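Local coordinates for HRDC domain-containing protein (Bifidobacterium adolescentis ATCC 15703, PDB 3CYM) that probably acts as a 3'-5' exonuclease on nucleic acids, resembling ribonuclease D, although its function is uncharacterized, at residues 48-60 and 245-257. Numbering follows the deposited sequence. Where two conformers were deposited one is given.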
loop_
_atom_site.group_PDB
_atom_site.type_symbol
_atom_site.label_atom_id
_atom_site.label_comp_id
_atom_site.label_asym_id
_atom_site.label_seq_id
_atom_site.Cartn_x
_atom_site.Cartn_y
_atom_site.Cartn_z
ATOM N N ALA A 48 -5.771 -10.046 -3.555
ATOM C CA ALA A 48 -7.162 -10.267 -3.203
ATOM C C ALA A 48 -7.494 -9.605 -1.865
ATOM O O ALA A 48 -8.012 -10.261 -0.958
ATOM C CB ALA A 48 -7.447 -11.754 -3.171
ATOM N N SER A 49 -7.175 -8.309 -1.758
ATOM C CA SER A 49 -7.419 -7.511 -0.555
ATOM C C SER A 49 -8.910 -7.408 -0.273
ATOM O O SER A 49 -9.709 -7.260 -1.199
ATOM C CB SER A 49 -6.833 -6.105 -0.716
ATOM O OG SER A 49 -7.483 -5.403 -1.763
ATOM N N GLY A 50 -9.281 -7.489 1.001
ATOM C CA GLY A 50 -10.686 -7.500 1.381
ATOM C C GLY A 50 -11.245 -8.912 1.395
ATOM O O GLY A 50 -12.242 -9.175 2.072
ATOM N N PHE A 51 -10.588 -9.822 0.668
ATOM C CA PHE A 51 -11.020 -11.221 0.555
ATOM C C PHE A 51 -10.097 -12.199 1.281
ATOM O O PHE A 51 -10.507 -12.856 2.245
ATOM C CB PHE A 51 -11.158 -11.625 -0.915
ATOM C CG PHE A 51 -12.192 -10.842 -1.665
ATOM C CD1 PHE A 51 -13.516 -11.273 -1.697
ATOM C CD2 PHE A 51 -11.841 -9.679 -2.353
ATOM C CE1 PHE A 51 -14.483 -10.554 -2.391
ATOM C CE2 PHE A 51 -12.798 -8.950 -3.051
ATOM C CZ PHE A 51 -14.127 -9.386 -3.070
ATOM N N ARG A 52 -8.862 -12.311 0.803
ATOM C CA ARG A 52 -7.848 -13.161 1.437
ATOM C C ARG A 52 -7.197 -12.437 2.614
ATOM O O ARG A 52 -7.532 -11.282 2.889
ATOM C CB ARG A 52 -6.788 -13.602 0.417
ATOM C CG ARG A 52 -7.307 -14.542 -0.673
ATOM C CD ARG A 52 -8.017 -15.735 -0.074
ATOM N NE ARG A 52 -8.686 -16.551 -1.078
ATOM C CZ ARG A 52 -8.285 -17.759 -1.456
ATOM N NH1 ARG A 52 -8.962 -18.417 -2.385
ATOM N NH2 ARG A 52 -7.209 -18.311 -0.913
ATOM N N TYR A 53 -6.263 -13.109 3.291
ATOM C CA TYR A 53 -5.659 -12.585 4.515
ATOM C C TYR A 53 -4.931 -11.248 4.367
ATOM O O TYR A 53 -5.398 -10.225 4.879
ATOM C CB TYR A 53 -4.738 -13.620 5.175
ATOM C CG TYR A 53 -3.986 -13.079 6.378
ATOM C CD1 TYR A 53 -4.659 -12.739 7.552
ATOM C CD2 TYR A 53 -2.600 -12.892 6.336
ATOM C CE1 TYR A 53 -3.979 -12.245 8.652
ATOM C CE2 TYR A 53 -1.911 -12.387 7.431
ATOM C CZ TYR A 53 -2.606 -12.072 8.586
ATOM O OH TYR A 53 -1.930 -11.579 9.676
ATOM N N GLY A 54 -3.800 -11.254 3.669
ATOM C CA GLY A 54 -2.944 -10.076 3.614
ATOM C C GLY A 54 -2.738 -9.551 2.211
ATOM O O GLY A 54 -3.696 -9.328 1.467
ATOM N N HIS A 55 -1.473 -9.361 1.854
ATOM C CA HIS A 55 -1.121 -8.741 0.585
ATOM C C HIS A 55 -0.244 -9.665 -0.252
ATOM O O HIS A 55 0.751 -9.241 -0.843
ATOM C CB HIS A 55 -0.469 -7.375 0.831
ATOM C CG HIS A 55 -1.254 -6.506 1.763
ATOM N ND1 HIS A 55 -2.396 -5.839 1.374
ATOM C CD2 HIS A 55 -1.091 -6.235 3.080
ATOM C CE1 HIS A 55 -2.889 -5.177 2.404
ATOM N NE2 HIS A 55 -2.116 -5.398 3.451
ATOM N N GLU A 56 -0.634 -10.937 -0.285
ATOM C CA GLU A 56 -0.028 -11.921 -1.167
ATOM C C GLU A 56 -0.530 -11.660 -2.587
ATOM O O GLU A 56 -1.719 -11.404 -2.799
ATOM C CB GLU A 56 -0.398 -13.334 -0.712
ATOM C CG GLU A 56 0.282 -14.464 -1.475
ATOM C CD GLU A 56 -0.310 -15.842 -1.172
ATOM O OE1 GLU A 56 -0.936 -16.023 -0.101
ATOM O OE2 GLU A 56 -0.145 -16.751 -2.014
ATOM N N ASP A 57 0.383 -11.704 -3.551
ATOM C CA ASP A 57 0.017 -11.516 -4.937
ATOM C C ASP A 57 -0.674 -12.775 -5.473
ATOM O O ASP A 57 -0.159 -13.886 -5.341
ATOM C CB ASP A 57 1.247 -11.169 -5.780
ATOM C CG ASP A 57 1.874 -9.830 -5.399
ATOM O OD1 ASP A 57 1.197 -8.980 -4.775
ATOM O OD2 ASP A 57 3.062 -9.617 -5.742
ATOM N N TRP A 58 -1.850 -12.583 -6.057
ATOM C CA TRP A 58 -2.568 -13.653 -6.729
ATOM C C TRP A 58 -2.424 -13.561 -8.244
ATOM O O TRP A 58 -2.927 -14.411 -8.993
ATOM C CB TRP A 58 -4.029 -13.642 -6.287
ATOM C CG TRP A 58 -4.169 -14.249 -4.931
ATOM C CD1 TRP A 58 -4.097 -13.602 -3.728
ATOM C CD2 TRP A 58 -4.342 -15.637 -4.631
ATOM N NE1 TRP A 58 -4.237 -14.501 -2.697
ATOM C CE2 TRP A 58 -4.394 -15.756 -3.220
ATOM C CE3 TRP A 58 -4.477 -16.790 -5.412
ATOM C CZ2 TRP A 58 -4.578 -16.975 -2.580
ATOM C CZ3 TRP A 58 -4.658 -18.004 -4.778
ATOM C CH2 TRP A 58 -4.699 -18.090 -3.371
ATOM N N LEU A 59 -1.737 -12.512 -8.686
ATOM C CA LEU A 59 -1.356 -12.346 -10.087
ATOM C C LEU A 59 -0.180 -11.383 -10.177
ATOM O O LEU A 59 -0.022 -10.490 -9.343
ATOM C CB LEU A 59 -2.531 -11.842 -10.939
ATOM C CG LEU A 59 -2.350 -11.826 -12.473
ATOM C CD1 LEU A 59 -2.083 -13.199 -13.071
ATOM C CD2 LEU A 59 -3.555 -11.209 -13.124
ATOM N N VAL A 60 0.641 -11.583 -11.199
ATOM C CA VAL A 60 1.826 -10.786 -11.430
ATOM C C VAL A 60 1.886 -10.527 -12.949
ATOM O O VAL A 60 1.731 -11.450 -13.745
ATOM C CB VAL A 60 3.058 -11.517 -10.835
ATOM C CG1 VAL A 60 4.237 -11.383 -11.685
ATOM C CG2 VAL A 60 3.350 -11.026 -9.408
ATOM N N ASP A 245 -6.600 -12.650 14.154
ATOM C CA ASP A 245 -5.476 -12.522 13.220
ATOM C C ASP A 245 -4.796 -13.864 12.932
ATOM O O ASP A 245 -4.408 -14.129 11.797
ATOM C CB ASP A 245 -4.455 -11.508 13.741
ATOM C CG ASP A 245 -3.373 -11.193 12.726
ATOM O OD1 ASP A 245 -3.661 -10.482 11.739
ATOM O OD2 ASP A 245 -2.233 -11.649 12.930
ATOM N N GLU A 246 -4.660 -14.695 13.963
ATOM C CA GLU A 246 -4.107 -16.048 13.827
ATOM C C GLU A 246 -4.949 -16.900 12.889
ATOM O O GLU A 246 -4.428 -17.499 11.944
ATOM C CB GLU A 246 -4.039 -16.735 15.191
ATOM C CG GLU A 246 -3.033 -16.140 16.148
ATOM C CD GLU A 246 -3.111 -16.748 17.529
ATOM O OE1 GLU A 246 -3.848 -17.744 17.714
ATOM O OE2 GLU A 246 -2.432 -16.217 18.434
ATOM N N LEU A 247 -6.252 -16.925 13.163
ATOM C CA LEU A 247 -7.223 -17.715 12.408
ATOM C C LEU A 247 -7.432 -17.196 10.995
ATOM O O LEU A 247 -7.716 -17.967 10.091
ATOM C CB LEU A 247 -8.558 -17.762 13.153
ATOM C CG LEU A 247 -8.547 -18.595 14.442
ATOM C CD1 LEU A 247 -9.739 -18.315 15.328
ATOM C CD2 LEU A 247 -8.469 -20.083 14.132
ATOM N N ALA A 248 -7.293 -15.889 10.808
ATOM C CA ALA A 248 -7.413 -15.289 9.481
ATOM C C ALA A 248 -6.234 -15.671 8.591
ATOM O O ALA A 248 -6.403 -15.871 7.386
ATOM C CB ALA A 248 -7.533 -13.794 9.588
ATOM N N ARG A 249 -5.050 -15.766 9.195
ATOM C CA ARG A 249 -3.825 -16.160 8.496
ATOM C C ARG A 249 -3.836 -17.657 8.190
ATOM O O ARG A 249 -3.460 -18.078 7.097
ATOM C CB ARG A 249 -2.598 -15.803 9.340
ATOM C CG ARG A 249 -1.254 -16.081 8.662
ATOM C CD ARG A 249 -0.071 -15.938 9.616
ATOM N NE ARG A 249 0.221 -14.542 9.946
ATOM C CZ ARG A 249 -0.128 -13.938 11.082
ATOM N NH1 ARG A 249 0.190 -12.664 11.277
ATOM N NH2 ARG A 249 -0.792 -14.598 12.025
ATOM N N GLU A 250 -4.273 -18.443 9.171
ATOM C CA GLU A 250 -4.342 -19.897 9.063
ATOM C C GLU A 250 -5.334 -20.318 7.984
ATOM O O GLU A 250 -5.049 -21.226 7.195
ATOM C CB GLU A 250 -4.737 -20.496 10.415
ATOM C CG GLU A 250 -5.023 -21.990 10.407
ATOM C CD GLU A 250 -5.524 -22.504 11.743
ATOM O OE1 GLU A 250 -5.788 -21.679 12.650
ATOM O OE2 GLU A 250 -5.652 -23.743 11.883
ATOM N N TYR A 251 -6.485 -19.646 7.949
ATOM C CA TYR A 251 -7.553 -19.974 7.005
ATOM C C TYR A 251 -7.551 -19.127 5.732
ATOM O O TYR A 251 -8.420 -19.305 4.874
ATOM C CB TYR A 251 -8.912 -19.903 7.698
ATOM C CG TYR A 251 -9.165 -21.084 8.596
ATOM C CD1 TYR A 251 -9.706 -22.258 8.088
ATOM C CD2 TYR A 251 -8.846 -21.039 9.945
ATOM C CE1 TYR A 251 -9.934 -23.352 8.901
ATOM C CE2 TYR A 251 -9.072 -22.133 10.771
ATOM C CZ TYR A 251 -9.617 -23.283 10.239
ATOM O OH TYR A 251 -9.846 -24.373 11.040
ATOM N N ASP A 252 -6.577 -18.217 5.632
ATOM C CA ASP A 252 -6.340 -17.367 4.452
ATOM C C ASP A 252 -7.588 -16.568 4.051
ATOM O O ASP A 252 -8.160 -16.765 2.979
ATOM C CB ASP A 252 -5.781 -18.200 3.289
ATOM C CG ASP A 252 -5.228 -17.349 2.169
ATOM O OD1 ASP A 252 -5.021 -16.129 2.370
ATOM O OD2 ASP A 252 -5.000 -17.911 1.078
ATOM N N ILE A 253 -8.002 -15.671 4.939
ATOM C CA ILE A 253 -9.222 -14.895 4.759
ATOM C C ILE A 253 -9.048 -13.552 5.466
ATOM O O ILE A 253 -8.346 -13.476 6.476
ATOM C CB ILE A 253 -10.480 -15.698 5.268
ATOM C CG1 ILE A 253 -11.795 -14.964 4.956
ATOM C CG2 ILE A 253 -10.328 -16.096 6.741
ATOM C CD1 ILE A 253 -13.043 -15.732 5.339
ATOM N N ALA A 254 -9.648 -12.495 4.911
ATOM C CA ALA A 254 -9.637 -11.166 5.527
ATOM C C ALA A 254 -10.202 -11.243 6.943
ATOM O O ALA A 254 -11.308 -11.743 7.127
ATOM C CB ALA A 254 -10.444 -10.194 4.692
ATOM N N PRO A 255 -9.429 -10.776 7.947
ATOM C CA PRO A 255 -9.781 -10.860 9.372
ATOM C C PRO A 255 -11.205 -10.415 9.718
ATOM O O PRO A 255 -11.864 -11.066 10.528
ATOM C CB PRO A 255 -8.761 -9.940 10.034
ATOM C CG PRO A 255 -7.585 -9.989 9.139
ATOM C CD PRO A 255 -8.107 -10.150 7.750
ATOM N N THR A 256 -11.680 -9.345 9.078
ATOM C CA THR A 256 -13.003 -8.793 9.373
ATOM C C THR A 256 -14.159 -9.600 8.774
ATOM O O THR A 256 -15.331 -9.287 9.009
ATOM C CB THR A 256 -13.110 -7.333 8.931
ATOM O OG1 THR A 256 -12.643 -7.217 7.587
ATOM C CG2 THR A 256 -12.273 -6.434 9.843
ATOM N N LEU A 257 -13.829 -10.622 7.987
ATOM C CA LEU A 257 -14.822 -11.587 7.535
ATOM C C LEU A 257 -15.088 -12.635 8.615
ATOM O O LEU A 257 -16.165 -13.230 8.669
ATOM C CB LEU A 257 -14.399 -12.240 6.210
ATOM C CG LEU A 257 -14.595 -11.397 4.943
ATOM C CD1 LEU A 257 -13.809 -11.954 3.770
ATOM C CD2 LEU A 257 -16.071 -11.305 4.593
HETATM O O HOH W 1 -3.384 -14.793 0.084
#
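One face of the Tyr53 ring lies on Arg249, whose CB stands 3.8 Å from the ring centroid, almost on the ring normal, as a CH-pi contact; Asp245 OD1 and the carbonyl O of Ile253 meet the ring at its edge. With CG anti to the backbone N (chi1 175°), the phenol runs alongside the Arg249 side chain, and Tyr53 OH donates to Asp245 OD1 over 2.9 Å, on the syn side, 33° out of the carboxylate plane. Arg249 bends at chi3, laying one face of its guanidinium over the phenol oxygen and bringing NH1 to Asp245 OD2 in a salt bridge whose hydrogen bond is bent and weak. Tyr53 CD1 also packs 3.7 Å from Ala248 CB. Were Tyr53 an alanine, Asp245 OD1 would probably lose its hydroxyl partner and a gap would open beside Arg249 and Ala248. Asp252, just past the helix end, is the second polar centre. Arg52 NH2 donates to Asp252 OD2 over 3.0 Å in a salt bridge; the oxygen lies in the guanidinium plane and near the Trp58 ring edge, while NH2 stands above the carboxylate plane. Arg52 NE is hydrogen-bonded to Tyr303 OH. Asp252 OD1 receives a weak bond from Tyr53 N and one from a water that also joins Glu56 OE1 and Trp58 NE1. Between the backbones, Ala254 N donates to Phe51 O at 2.8 Å, while Leu257 CD1 touches the Gly50 and Phe51 carbonyls. The contact docks the loop linking strands 40-47 and 57-65 of the RNase H-like exonuclease sheet onto the C-terminal end of helix 231-250, an interface between exonuclease and HRDC regions in a ribonuclease D-like protein.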